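Local coordinates for TnpArep for protein (Escherichia coli, PDB 4ER8) that binds the hairpins of repetitive extragenic palindromes and, as a tyrosine transposase, cleaves and recombines the mosaic elements in which these repeats are clustered, at residues V18-R23 / N92-R97; R110-Y115 / T155-G160. All blocks are in the same frame, centred on the assembly; numbering follows the deposited sequence.

Contact 1 of 2, residues V18-R23 / N92-R97; sequences VNLRNR and NIWQPR. With nucleotides of chain B.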
loop_
_atom_site.group_PDB
_atom_site.type_symbol
_atom_site.label_atom_id
_atom_site.label_comp_id
_atom_site.label_asym_id
_atom_site.label_seq_id
_atom_site.Cartn_x
_atom_site.Cartn_y
_atom_site.Cartn_z
ATOM N N VAL A 18 4.664 -2.709 -1.694
ATOM C CA VAL A 18 6.043 -2.392 -1.351
ATOM C C VAL A 18 6.428 -3.292 -0.163
ATOM O O VAL A 18 5.729 -3.359 0.875
ATOM C CB VAL A 18 6.175 -0.951 -1.005
ATOM C CG1 VAL A 18 7.503 -0.683 -0.444
ATOM C CG2 VAL A 18 5.882 -0.053 -2.229
ATOM N N ASN A 19 7.516 -4.028 -0.343
ATOM C CA ASN A 19 7.952 -4.975 0.648
ATOM C C ASN A 19 9.229 -4.534 1.288
ATOM O O ASN A 19 10.118 -3.970 0.648
ATOM C CB ASN A 19 8.205 -6.338 0.031
ATOM C CG ASN A 19 6.941 -7.015 -0.458
ATOM O OD1 ASN A 19 6.827 -7.313 -1.637
ATOM N ND2 ASN A 19 5.999 -7.282 0.441
ATOM N N LEU A 20 9.308 -4.813 2.580
ATOM C CA LEU A 20 10.544 -4.729 3.313
ATOM C C LEU A 20 11.314 -5.975 2.893
ATOM O O LEU A 20 10.702 -7.066 2.684
ATOM C CB LEU A 20 10.239 -4.762 4.796
ATOM C CG LEU A 20 10.795 -3.600 5.592
ATOM C CD1 LEU A 20 10.713 -2.302 4.811
ATOM C CD2 LEU A 20 10.033 -3.506 6.867
ATOM N N ARG A 21 12.631 -5.794 2.736
ATOM C CA ARG A 21 13.580 -6.857 2.384
ATOM C C ARG A 21 13.543 -8.067 3.347
ATOM O O ARG A 21 13.583 -9.202 2.905
ATOM C CB ARG A 21 14.995 -6.269 2.301
ATOM C CG ARG A 21 16.032 -7.196 1.705
ATOM C CD ARG A 21 17.023 -6.449 0.844
ATOM N NE ARG A 21 17.010 -7.049 -0.488
ATOM C CZ ARG A 21 17.441 -6.429 -1.577
ATOM N NH1 ARG A 21 17.939 -5.203 -1.509
ATOM N NH2 ARG A 21 17.354 -7.023 -2.742
ATOM N N ASN A 22 13.414 -7.790 4.646
ATOM C CA ASN A 22 13.487 -8.786 5.743
ATOM C C ASN A 22 12.103 -9.311 6.235
ATOM O O ASN A 22 11.291 -8.573 6.812
ATOM C CB ASN A 22 14.353 -8.171 6.877
ATOM C CG ASN A 22 14.344 -8.975 8.186
ATOM O OD1 ASN A 22 14.061 -10.180 8.240
ATOM N ND2 ASN A 22 14.677 -8.274 9.264
ATOM N N ARG A 23 11.864 -10.603 5.991
ATOM C CA ARG A 23 10.600 -11.270 6.297
ATOM C C ARG A 23 10.194 -11.153 7.751
ATOM O O ARG A 23 9.006 -11.061 8.013
ATOM C CB ARG A 23 10.652 -12.777 5.981
ATOM C CG ARG A 23 11.298 -13.147 4.692
ATOM C CD ARG A 23 11.027 -14.618 4.325
ATOM N NE ARG A 23 9.618 -14.848 4.004
ATOM C CZ ARG A 23 9.157 -15.673 3.054
ATOM N NH1 ARG A 23 9.995 -16.368 2.275
ATOM N NH2 ARG A 23 7.838 -15.802 2.877
ATOM N N ASN A 92 19.270 0.090 3.475
ATOM C CA ASN A 92 18.911 -1.030 2.600
ATOM C C ASN A 92 17.770 -1.922 3.134
ATOM O O ASN A 92 17.830 -3.149 3.079
ATOM C CB ASN A 92 20.154 -1.884 2.313
ATOM C CG ASN A 92 19.855 -3.047 1.383
ATOM O OD1 ASN A 92 19.034 -2.923 0.458
ATOM N ND2 ASN A 92 20.502 -4.199 1.627
ATOM N N ILE A 93 16.720 -1.301 3.642
ATOM C CA ILE A 93 15.598 -2.069 4.179
ATOM C C ILE A 93 14.569 -2.526 3.135
ATOM O O ILE A 93 13.934 -3.551 3.325
ATOM C CB ILE A 93 14.868 -1.275 5.273
ATOM C CG1 ILE A 93 14.274 0.030 4.690
ATOM C CG2 ILE A 93 15.823 -1.045 6.452
ATOM C CD1 ILE A 93 13.649 0.983 5.716
ATOM N N TRP A 94 14.416 -1.756 2.055
ATOM C CA TRP A 94 13.365 -1.966 1.052
ATOM C C TRP A 94 13.639 -3.061 0.047
ATOM O O TRP A 94 14.731 -3.131 -0.479
ATOM C CB TRP A 94 13.180 -0.665 0.261
ATOM C CG TRP A 94 12.659 0.444 1.143
ATOM C CD1 TRP A 94 13.315 1.598 1.509
ATOM C CD2 TRP A 94 11.389 0.475 1.814
ATOM N NE1 TRP A 94 12.519 2.342 2.364
ATOM C CE2 TRP A 94 11.334 1.680 2.557
ATOM C CE3 TRP A 94 10.290 -0.394 1.849
ATOM C CZ2 TRP A 94 10.221 2.039 3.322
ATOM C CZ3 TRP A 94 9.175 -0.039 2.608
ATOM C CH2 TRP A 94 9.153 1.167 3.340
ATOM N N GLN A 95 12.650 -3.883 -0.287
ATOM C CA GLN A 95 12.746 -4.552 -1.587
ATOM C C GLN A 95 12.816 -3.465 -2.685
ATOM O O GLN A 95 12.016 -2.537 -2.717
ATOM C CB GLN A 95 11.633 -5.576 -1.854
ATOM C CG GLN A 95 11.419 -5.857 -3.343
ATOM C CD GLN A 95 10.669 -7.122 -3.630
ATOM O OE1 GLN A 95 9.853 -7.569 -2.838
ATOM N NE2 GLN A 95 10.931 -7.715 -4.773
ATOM N N PRO A 96 13.840 -3.532 -3.535
ATOM C CA PRO A 96 13.983 -2.530 -4.572
ATOM C C PRO A 96 12.707 -2.381 -5.397
ATOM O O PRO A 96 11.920 -3.329 -5.544
ATOM C CB PRO A 96 15.110 -3.126 -5.450
ATOM C CG PRO A 96 16.007 -3.802 -4.440
ATOM C CD PRO A 96 14.984 -4.466 -3.512
ATOM N N ARG A 97 12.544 -1.185 -5.952
ATOM C CA ARG A 97 11.343 -0.776 -6.650
ATOM C C ARG A 97 10.084 -1.280 -5.927
ATOM O O ARG A 97 10.025 -1.218 -4.698
ATOM C CB ARG A 97 11.447 -1.168 -8.109
ATOM C CG ARG A 97 12.835 -0.864 -8.679
ATOM C CD ARG A 97 12.974 -1.312 -10.120
ATOM N NE ARG A 97 12.055 -0.597 -10.997
ATOM C CZ ARG A 97 11.948 -0.780 -12.307
ATOM N NH1 ARG A 97 12.736 -1.646 -12.920
ATOM N NH2 ARG A 97 11.076 -0.066 -13.013
ATOM P P DG B 5 16.223 -9.435 -4.970
ATOM O OP1 DG B 5 16.791 -10.795 -4.749
ATOM O OP2 DG B 5 16.238 -8.463 -3.874
ATOM O "O5'" DG B 5 16.878 -8.665 -6.191
ATOM C "C5'" DG B 5 16.588 -7.297 -6.359
ATOM C "C4'" DG B 5 17.896 -6.569 -6.520
ATOM O "O4'" DG B 5 18.512 -6.451 -5.212
ATOM C "C3'" DG B 5 18.974 -7.239 -7.389
ATOM O "O3'" DG B 5 19.446 -6.267 -8.280
ATOM C "C2'" DG B 5 20.096 -7.581 -6.409
ATOM C "C1'" DG B 5 19.929 -6.462 -5.405
ATOM N N9 DG B 5 20.440 -6.560 -4.045
ATOM C C8 DG B 5 21.069 -5.532 -3.364
ATOM N N7 DG B 5 21.325 -5.848 -2.120
ATOM C C5 DG B 5 20.813 -7.158 -1.990
ATOM C C6 DG B 5 20.818 -8.055 -0.873
ATOM O O6 DG B 5 21.296 -7.853 0.261
ATOM N N1 DG B 5 20.200 -9.287 -1.131
ATOM C C2 DG B 5 19.622 -9.624 -2.338
ATOM N N2 DG B 5 19.073 -10.856 -2.399
ATOM N N3 DG B 5 19.634 -8.815 -3.404
ATOM C C4 DG B 5 20.256 -7.605 -3.158
ATOM P P DA B 3 8.508 -9.288 -14.642
ATOM O OP1 DA B 3 9.641 -8.361 -14.678
ATOM O OP2 DA B 3 8.594 -10.367 -15.631
ATOM O "O5'" DA B 3 8.107 -9.949 -13.245
ATOM C "C5'" DA B 3 7.875 -9.181 -12.085
ATOM C "C4'" DA B 3 9.221 -8.719 -11.508
ATOM O "O4'" DA B 3 9.000 -7.874 -10.358
ATOM C "C3'" DA B 3 10.190 -9.781 -11.054
ATOM O "O3'" DA B 3 11.443 -9.237 -11.185
ATOM C "C2'" DA B 3 9.830 -9.919 -9.580
ATOM C "C1'" DA B 3 9.565 -8.454 -9.213
ATOM N N9 DA B 3 8.587 -8.125 -8.171
ATOM C C8 DA B 3 7.417 -8.762 -7.860
ATOM N N7 DA B 3 6.756 -8.185 -6.885
ATOM C C5 DA B 3 7.549 -7.105 -6.524
ATOM C C6 DA B 3 7.411 -6.094 -5.541
ATOM N N6 DA B 3 6.366 -5.966 -4.672
ATOM N N1 DA B 3 8.388 -5.169 -5.508
ATOM C C2 DA B 3 9.403 -5.272 -6.352
ATOM N N3 DA B 3 9.642 -6.182 -7.284
ATOM C C4 DA B 3 8.662 -7.060 -7.323
ATOM P P DC B 31 10.089 2.922 -10.984
ATOM O OP1 DC B 31 8.686 3.205 -11.271
ATOM O OP2 DC B 31 10.530 1.639 -10.468
ATOM O "O5'" DC B 31 10.895 3.237 -12.320
ATOM C "C5'" DC B 31 10.654 4.400 -13.154
ATOM C "C4'" DC B 31 11.442 4.273 -14.460
ATOM O "O4'" DC B 31 12.844 4.282 -14.077
ATOM C "C3'" DC B 31 11.222 2.964 -15.255
ATOM O "O3'" DC B 31 10.752 3.391 -16.456
ATOM C "C2'" DC B 31 12.600 2.365 -15.462
ATOM C "C1'" DC B 31 13.552 3.424 -14.926
ATOM N N1 DC B 31 14.534 2.831 -14.032
ATOM C C2 DC B 31 15.873 2.845 -14.384
ATOM O O2 DC B 31 16.131 3.388 -15.471
ATOM N N3 DC B 31 16.769 2.277 -13.526
ATOM C C4 DC B 31 16.394 1.709 -12.360
ATOM N N4 DC B 31 17.295 1.145 -11.492
ATOM C C5 DC B 31 15.017 1.680 -12.017
ATOM C C6 DC B 31 14.139 2.244 -12.858
#
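Two backbone bonds tie N19 and R21 to Q95 and I93: Q95 N gives its hydrogen to N19 O (2.7 Å), and R21 N to I93 O (2.7 Å). L20 and W94, between them, form a single beta bridge. R21, its CG anti to the backbone N (chi1 -169°), sends NH1 to a lone pair of N92 OD1 (3.2 Å), near the guanidinium plane. One face of this guanidinium takes P96 CD and the other the guanine of DG5 of chain B, so a flat cation suits the slot. R97 NE donates a hydrogen bond to OP2 of DC31 of chain B (2.8 Å), NH2 a weak one to the same oxygen, and the cytosine lies over a guanidinium face; an alanine here would probably leave that phosphate without its charged mate and the base without its cover. L20 CD1 makes a CH-pi contact over the six-membered ring of W94 (3.9 Å to its centroid) and V18 CG1 touches W94 CZ3 (3.5 Å), while W94 NE1 is bonded to K81 O. The loop before strand 99-102 thus joins the end of neighbouring strand 13-19 in the antiparallel sheet of an HUH nuclease with an RNA-recognition-motif-like fold, forming part of the DNA-binding surface.

Contact 2 of 2, residues R110-Y115 / T155-G160; sequences RHHVDY and TDFSAG. With nucleotides of chain B.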
loop_
_atom_site.group_PDB
_atom_site.type_symbol
_atom_site.label_atom_id
_atom_site.label_comp_id
_atom_site.label_asym_id
_atom_site.label_seq_id
_atom_site.Cartn_x
_atom_site.Cartn_y
_atom_site.Cartn_z
ATOM N N ARG A 110 -12.617 -2.185 -6.719
ATOM C CA ARG A 110 -13.147 -2.857 -5.538
ATOM C C ARG A 110 -12.423 -4.163 -5.185
ATOM O O ARG A 110 -12.184 -4.390 -3.996
ATOM C CB ARG A 110 -14.629 -3.114 -5.676
ATOM C CG ARG A 110 -15.448 -1.863 -5.542
ATOM C CD ARG A 110 -16.704 -2.032 -6.362
ATOM N NE ARG A 110 -17.585 -0.861 -6.363
ATOM C CZ ARG A 110 -18.889 -0.931 -6.630
ATOM N NH1 ARG A 110 -19.436 -2.110 -6.909
ATOM N NH2 ARG A 110 -19.634 0.158 -6.605
ATOM N N HIS A 111 -12.072 -5.012 -6.156
ATOM C CA HIS A 111 -11.360 -6.247 -5.791
ATOM C C HIS A 111 -10.071 -5.856 -5.106
ATOM O O HIS A 111 -9.637 -6.488 -4.138
ATOM C CB HIS A 111 -11.071 -7.203 -6.974
ATOM C CG HIS A 111 -12.290 -7.909 -7.501
ATOM N ND1 HIS A 111 -12.360 -8.436 -8.781
ATOM C CD2 HIS A 111 -13.502 -8.161 -6.930
ATOM C CE1 HIS A 111 -13.546 -8.998 -8.965
ATOM N NE2 HIS A 111 -14.264 -8.824 -7.866
ATOM N N HIS A 112 -9.451 -4.796 -5.608
ATOM C CA HIS A 112 -8.194 -4.404 -5.030
ATOM C C HIS A 112 -8.392 -3.661 -3.718
ATOM O O HIS A 112 -7.548 -3.803 -2.848
ATOM C CB HIS A 112 -7.324 -3.624 -6.003
ATOM C CG HIS A 112 -6.662 -4.480 -7.025
ATOM N ND1 HIS A 112 -7.287 -4.864 -8.195
ATOM C CD2 HIS A 112 -5.405 -4.976 -7.090
ATOM C CE1 HIS A 112 -6.455 -5.608 -8.909
ATOM N NE2 HIS A 112 -5.311 -5.685 -8.263
ATOM N N VAL A 113 -9.481 -2.913 -3.528
ATOM C CA VAL A 113 -9.642 -2.270 -2.207
ATOM C C VAL A 113 -9.891 -3.377 -1.153
ATOM O O VAL A 113 -9.310 -3.351 -0.074
ATOM C CB VAL A 113 -10.782 -1.214 -2.117
ATOM C CG1 VAL A 113 -10.969 -0.800 -0.683
ATOM C CG2 VAL A 113 -10.560 0.051 -2.999
ATOM N N ASP A 114 -10.753 -4.336 -1.482
ATOM C CA ASP A 114 -11.096 -5.435 -0.622
ATOM C C ASP A 114 -9.791 -6.160 -0.280
ATOM O O ASP A 114 -9.481 -6.438 0.912
ATOM C CB ASP A 114 -11.993 -6.435 -1.365
ATOM C CG ASP A 114 -13.432 -5.934 -1.611
ATOM O OD1 ASP A 114 -13.906 -4.877 -1.110
ATOM O OD2 ASP A 114 -14.118 -6.677 -2.331
ATOM N N TYR A 115 -9.030 -6.469 -1.332
ATOM C CA TYR A 115 -7.798 -7.190 -1.177
ATOM C C TYR A 115 -6.942 -6.470 -0.152
ATOM O O TYR A 115 -6.254 -7.102 0.669
ATOM C CB TYR A 115 -7.028 -7.223 -2.476
ATOM C CG TYR A 115 -5.824 -8.119 -2.349
ATOM C CD1 TYR A 115 -5.867 -9.455 -2.771
ATOM C CD2 TYR A 115 -4.638 -7.651 -1.791
ATOM C CE1 TYR A 115 -4.747 -10.277 -2.679
ATOM C CE2 TYR A 115 -3.495 -8.479 -1.698
ATOM C CZ TYR A 115 -3.569 -9.784 -2.139
ATOM O OH TYR A 115 -2.469 -10.608 -1.992
ATOM N N THR A 155 -8.514 -13.948 -1.376
ATOM C CA THR A 155 -8.135 -14.404 -2.740
ATOM C C THR A 155 -6.606 -14.415 -3.036
ATOM O O THR A 155 -5.788 -13.860 -2.284
ATOM C CB THR A 155 -8.887 -13.614 -3.875
ATOM O OG1 THR A 155 -8.347 -12.292 -4.004
ATOM C CG2 THR A 155 -10.364 -13.501 -3.591
ATOM N N ASP A 156 -6.233 -15.026 -4.163
ATOM C CA ASP A 156 -4.832 -15.156 -4.544
ATOM C C ASP A 156 -4.351 -14.623 -5.897
ATOM O O ASP A 156 -3.260 -15.022 -6.328
ATOM C CB ASP A 156 -4.407 -16.618 -4.417
ATOM C CG ASP A 156 -3.708 -16.891 -3.108
ATOM O OD1 ASP A 156 -2.457 -16.739 -3.078
ATOM O OD2 ASP A 156 -4.412 -17.195 -2.107
ATOM N N PHE A 157 -5.081 -13.735 -6.578
ATOM C CA PHE A 157 -4.529 -13.219 -7.834
ATOM C C PHE A 157 -3.188 -12.593 -7.496
ATOM O O PHE A 157 -3.002 -12.078 -6.410
ATOM C CB PHE A 157 -5.450 -12.231 -8.539
ATOM C CG PHE A 157 -5.693 -10.966 -7.767
ATOM C CD1 PHE A 157 -4.720 -9.953 -7.718
ATOM C CD2 PHE A 157 -6.905 -10.770 -7.092
ATOM C CE1 PHE A 157 -4.943 -8.772 -6.980
ATOM C CE2 PHE A 157 -7.148 -9.589 -6.354
ATOM C CZ PHE A 157 -6.158 -8.588 -6.302
ATOM N N SER A 158 -2.233 -12.695 -8.407
ATOM C CA SER A 158 -0.883 -12.198 -8.193
ATOM C C SER A 158 -0.896 -10.674 -8.046
ATOM O O SER A 158 -1.574 -9.996 -8.794
ATOM C CB SER A 158 -0.003 -12.615 -9.364
ATOM O OG SER A 158 -0.232 -11.726 -10.424
ATOM N N ALA A 159 -0.113 -10.164 -7.091
ATOM C CA ALA A 159 -0.353 -8.863 -6.467
ATOM C C ALA A 159 0.933 -8.280 -5.851
ATOM O O ALA A 159 0.880 -7.419 -4.968
ATOM C CB ALA A 159 -1.390 -9.039 -5.393
ATOM N N GLY A 160 2.080 -8.782 -6.277
ATOM C CA GLY A 160 3.342 -8.310 -5.772
ATOM C C GLY A 160 3.805 -8.882 -4.450
ATOM O O GLY A 160 4.903 -8.545 -3.996
ATOM P P DA B 3 8.508 -9.288 -14.642
ATOM O OP1 DA B 3 9.641 -8.361 -14.678
ATOM O OP2 DA B 3 8.594 -10.367 -15.631
ATOM O "O5'" DA B 3 8.107 -9.949 -13.245
ATOM C "C5'" DA B 3 7.875 -9.181 -12.085
ATOM C "C4'" DA B 3 9.221 -8.719 -11.508
ATOM O "O4'" DA B 3 9.000 -7.874 -10.358
ATOM C "C3'" DA B 3 10.190 -9.781 -11.054
ATOM O "O3'" DA B 3 11.443 -9.237 -11.185
ATOM C "C2'" DA B 3 9.830 -9.919 -9.580
ATOM C "C1'" DA B 3 9.565 -8.454 -9.213
ATOM N N9 DA B 3 8.587 -8.125 -8.171
ATOM C C8 DA B 3 7.417 -8.762 -7.860
ATOM N N7 DA B 3 6.756 -8.185 -6.885
ATOM C C5 DA B 3 7.549 -7.105 -6.524
ATOM C C6 DA B 3 7.411 -6.094 -5.541
ATOM N N6 DA B 3 6.366 -5.966 -4.672
ATOM N N1 DA B 3 8.388 -5.169 -5.508
ATOM C C2 DA B 3 9.403 -5.272 -6.352
ATOM N N3 DA B 3 9.642 -6.182 -7.284
ATOM C C4 DA B 3 8.662 -7.060 -7.323
ATOM P P DG B 4 12.809 -10.130 -11.039
ATOM O OP1 DG B 4 13.834 -9.391 -11.806
ATOM O OP2 DG B 4 12.485 -11.552 -11.282
ATOM O "O5'" DG B 4 13.281 -9.987 -9.526
ATOM C "C5'" DG B 4 13.524 -8.739 -8.935
ATOM C "C4'" DG B 4 13.471 -8.924 -7.430
ATOM O "O4'" DG B 4 12.132 -9.400 -7.127
ATOM C "C3'" DG B 4 14.417 -9.971 -6.829
ATOM O "O3'" DG B 4 14.709 -9.575 -5.520
ATOM C "C2'" DG B 4 13.554 -11.232 -6.777
ATOM C "C1'" DG B 4 12.230 -10.613 -6.349
ATOM N N9 DG B 4 11.014 -11.407 -6.613
ATOM C C8 DG B 4 10.861 -12.459 -7.482
ATOM N N7 DG B 4 9.659 -12.957 -7.531
ATOM C C5 DG B 4 8.952 -12.173 -6.630
ATOM C C6 DG B 4 7.566 -12.215 -6.249
ATOM O O6 DG B 4 6.692 -13.013 -6.669
ATOM N N1 DG B 4 7.209 -11.229 -5.309
ATOM C C2 DG B 4 8.084 -10.310 -4.832
ATOM N N2 DG B 4 7.589 -9.467 -3.922
ATOM N N3 DG B 4 9.381 -10.253 -5.172
ATOM C C4 DG B 4 9.756 -11.211 -6.075
#
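H112 meets F157 through the NE2 and CD2 side of its imidazole. F157 CZ lies over one face of that ring, displaced toward the rim, and the closest pair is H112 NE2 with F157 CE1 at 3.4 Å. The two planes stand 53° apart, and the rings meet obliquely. H112 ND1 is bonded to D108 O one turn back on the helix, which helps fix the rotation of the ring, and F15 and H101 bring further rings to it. Histidine suits the place, since it offers a flat surface to its aromatic neighbours while a backbone carbonyl takes up its ND1.

H112, F157 and Y115 make up an aromatic cluster between helix 106-122 and the loop that leads to E161, a nickel ligand; the same helix carries N119, another ligand of that metal.

One turn after H112, Y115 has its CG anti to the backbone N, which directs the ring toward the loop, and its CD1 rests against F157 CZ (3.6 Å), the ring planes 41° apart. T155 borders the tyrosine too: its OG1 sits at the ring edge, and its carbonyl O is 3.8 Å from Y115 CE1. Farther out, the methyl of A159 packs against the phenol, with CB 3.9 Å from Y115 OH, and a small side chain fits so near the hydroxyl. That hydroxyl is hydrogen-bonded to E161 OE2, and the side chain lies near the nickel ion without being among its listed ligands, a position consistent with the nucleophilic tyrosine of single-tyrosine HUH enzymes. Beyond A159 the chain turns through G160, whose backbone angles would drive any CB into the carbonyl oxygen before it, so glycine suits the place; G160 O accepts from both DG4 N2 (2.8 Å) and DA3 N6 (3.0 Å) of chain B.

Contact 2 is a buried meeting of rings, whereas contact 1 is only partly buried and has two characters: apolar where V18, L20 and W94 face helix 73-87 and helix 27-30, charged where arginines meet DNA. Contact 1 joins a strand end to a loop by two backbone hydrogen bonds and a side-chain one; contact 2 joins helix 106-122 to another loop with no hydrogen bond between the two segments. Their centres lie 20 Å apart, yet the side chain of N19 packs against G160, and DA3 of chain B is approached from both. The nickel ion is about 5 Å from the side chain of Y115 and about 6 Å from that of N19, so one end of each contact comes near the metal site.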